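Local atomic coordinates of coiled-coil and C2 domain-containing protein 1-like (Drosophila melanogaster, PDB entry 6EI6), a protein that binds monophosphorylated phosphatidylinositols and regulates ESCRT-III in endosomal sorting, probably by preventing inappropriate polymerisation of its core subunit Shrub. Residues Glu44-Gln49 with Lys264-Asp269. Numbering follows the deposited sequence.
Sequences EQLAKQ and KWLVLD
Gln49 presents its side-chain amide to both backbone groups of Leu266. Leu266 N donates to Gln49 OE1 at 2.7 Å, the donor lying somewhat out of the Gln49 carbonyl plane, and Gln49 NE2 returns a nearly straight bond (172°) of 3.0 Å to a lone pair of Leu266 O. Two bonds running in opposite senses between one amide and one residue fix the rotation of that amide. Gln45, one helical turn earlier, adds a longer bond from NE2 to Gln49 OE1 at 3.3 Å, so this oxygen accepts from two donors.

The same amide lies over a face of the Trp265 indole, the two planes 19° apart, with NE2 3.3 Å above the ring and displaced toward its rim. Nearer the backbone, Gln49 CG stands 3.5 Å from the centroid of the six-membered ring, nearly over its centre, a CH-pi contact. Beyond this polar centre the packing is aliphatic: Gln45 CG, anti to its backbone N (chi1 176°), meets Leu266 CB at 3.8 Å, and Leu46 CD2 approaches Leu266 CD2 at 4.0 Å. Leu83 and Val86 of helix 66-91 also touch Leu46.

Through this contact strand 265-268, paired with strand 99-102, packs the chain's C-terminal end against helix 34-62, away from the C2 sandwich. The buried Gln49 amide pairs with both N-H and C=O of Leu266, whose neighbours Trp265 and Val267 bond to strand 99-102, much as the edge of a further strand would, while its flat group stacks on indole.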
loop_
_atom_site.group_PDB
_atom_site.type_symbol
_atom_site.label_atom_id
_atom_site.label_comp_id
_atom_site.label_asym_id
_atom_site.label_seq_id
_atom_site.Cartn_x
_atom_site.Cartn_y
_atom_site.Cartn_z
ATOM N N GLU A 44 -10.241 -13.355 15.108
ATOM C CA GLU A 44 -9.068 -12.641 14.602
ATOM C C GLU A 44 -8.493 -13.317 13.368
ATOM O O GLU A 44 -8.163 -12.648 12.374
ATOM C CB GLU A 44 -7.996 -12.561 15.686
ATOM C CG GLU A 44 -8.371 -11.644 16.800
ATOM C CD GLU A 44 -8.060 -10.196 16.442
ATOM O OE1 GLU A 44 -7.073 -9.957 15.676
ATOM O OE2 GLU A 44 -8.819 -9.301 16.894
ATOM N N GLN A 45 -8.329 -14.648 13.436
ATOM C CA GLN A 45 -7.748 -15.371 12.319
ATOM C C GLN A 45 -8.584 -15.187 11.064
ATOM O O GLN A 45 -8.038 -14.949 9.977
ATOM C CB GLN A 45 -7.610 -16.849 12.657
ATOM C CG GLN A 45 -7.088 -17.681 11.479
ATOM C CD GLN A 45 -5.597 -17.476 11.261
ATOM O OE1 GLN A 45 -4.876 -17.193 12.203
ATOM N NE2 GLN A 45 -5.133 -17.621 10.017
ATOM N N LEU A 46 -9.914 -15.279 11.198
ATOM C CA LEU A 46 -10.790 -15.143 10.042
ATOM C C LEU A 46 -10.767 -13.713 9.516
ATOM O O LEU A 46 -10.728 -13.495 8.299
ATOM C CB LEU A 46 -12.218 -15.574 10.411
ATOM C CG LEU A 46 -12.429 -17.076 10.663
ATOM C CD1 LEU A 46 -13.780 -17.363 11.367
ATOM C CD2 LEU A 46 -12.315 -17.877 9.362
ATOM N N ALA A 47 -10.763 -12.726 10.424
ATOM C CA ALA A 47 -10.632 -11.332 10.006
ATOM C C ALA A 47 -9.329 -11.094 9.246
ATOM O O ALA A 47 -9.326 -10.386 8.230
ATOM C CB ALA A 47 -10.737 -10.388 11.215
ATOM N N LYS A 48 -8.213 -11.696 9.697
ATOM C CA LYS A 48 -6.960 -11.566 8.943
ATOM C C LYS A 48 -7.069 -12.221 7.580
ATOM O O LYS A 48 -6.530 -11.711 6.590
ATOM C CB LYS A 48 -5.785 -12.188 9.688
ATOM C CG LYS A 48 -5.199 -11.365 10.805
ATOM C CD LYS A 48 -4.058 -12.125 11.494
ATOM C CE LYS A 48 -3.628 -11.399 12.756
ATOM N NZ LYS A 48 -4.801 -11.012 13.616
ATOM N N GLN A 49 -7.753 -13.363 7.511
ATOM C CA GLN A 49 -7.940 -14.036 6.231
ATOM C C GLN A 49 -8.798 -13.186 5.304
ATOM O O GLN A 49 -8.498 -13.058 4.106
ATOM C CB GLN A 49 -8.583 -15.415 6.457
ATOM C CG GLN A 49 -7.612 -16.474 6.965
ATOM C CD GLN A 49 -8.278 -17.804 7.405
ATOM O OE1 GLN A 49 -7.686 -18.549 8.186
ATOM N NE2 GLN A 49 -9.499 -18.091 6.914
ATOM N N LYS A 264 -2.272 -22.408 6.783
ATOM C CA LYS A 264 -3.217 -22.869 7.779
ATOM C C LYS A 264 -4.479 -22.012 7.700
ATOM O O LYS A 264 -4.818 -21.245 8.591
ATOM C CB LYS A 264 -2.601 -22.848 9.168
ATOM C CG LYS A 264 -1.138 -23.183 9.171
ATOM C CD LYS A 264 -0.658 -23.593 10.562
ATOM C CE LYS A 264 0.058 -22.431 11.261
ATOM N NZ LYS A 264 0.452 -22.792 12.662
ATOM N N TRP A 265 -5.197 -22.156 6.603
ATOM C CA TRP A 265 -6.436 -21.434 6.423
ATOM C C TRP A 265 -7.480 -22.015 7.367
ATOM O O TRP A 265 -7.903 -23.166 7.203
ATOM C CB TRP A 265 -6.880 -21.558 4.965
ATOM C CG TRP A 265 -7.807 -20.507 4.493
ATOM C CD1 TRP A 265 -9.146 -20.642 4.254
ATOM C CD2 TRP A 265 -7.467 -19.164 4.129
ATOM N NE1 TRP A 265 -9.663 -19.465 3.773
ATOM C CE2 TRP A 265 -8.648 -18.544 3.681
ATOM C CE3 TRP A 265 -6.273 -18.433 4.123
ATOM C CZ2 TRP A 265 -8.682 -17.216 3.266
ATOM C CZ3 TRP A 265 -6.299 -17.124 3.716
ATOM C CH2 TRP A 265 -7.501 -16.521 3.292
ATOM N N LEU A 266 -7.926 -21.224 8.338
ATOM C CA LEU A 266 -8.984 -21.696 9.225
ATOM C C LEU A 266 -10.310 -21.689 8.471
ATOM O O LEU A 266 -10.648 -20.701 7.818
ATOM C CB LEU A 266 -9.057 -20.832 10.472
ATOM C CG LEU A 266 -9.814 -21.371 11.667
ATOM C CD1 LEU A 266 -9.178 -20.880 12.934
ATOM C CD2 LEU A 266 -11.301 -20.987 11.617
ATOM N N VAL A 267 -11.044 -22.803 8.556
ATOM C CA VAL A 267 -12.318 -23.019 7.866
ATOM C C VAL A 267 -13.262 -23.710 8.845
ATOM O O VAL A 267 -12.871 -24.684 9.491
ATOM C CB VAL A 267 -12.131 -23.896 6.602
ATOM C CG1 VAL A 267 -13.468 -24.405 6.053
ATOM C CG2 VAL A 267 -11.333 -23.195 5.527
ATOM N N LEU A 268 -14.497 -23.229 8.970
ATOM C CA LEU A 268 -15.417 -23.947 9.851
ATOM C C LEU A 268 -15.856 -25.270 9.218
ATOM O O LEU A 268 -15.951 -25.394 7.989
ATOM C CB LEU A 268 -16.646 -23.105 10.162
ATOM C CG LEU A 268 -16.335 -21.707 10.695
ATOM C CD1 LEU A 268 -17.615 -20.932 10.933
ATOM C CD2 LEU A 268 -15.471 -21.736 11.946
ATOM N N ASP A 269 -16.086 -26.280 10.058
ATOM C CA ASP A 269 -16.961 -27.371 9.629
ATOM C C ASP A 269 -18.383 -26.813 9.549
ATOM O O ASP A 269 -18.745 -25.913 10.316
ATOM C CB ASP A 269 -16.893 -28.551 10.608
ATOM C CG ASP A 269 -15.462 -28.961 10.973
ATOM O OD1 ASP A 269 -14.480 -28.436 10.390
ATOM O OD2 ASP A 269 -15.316 -29.846 11.845
#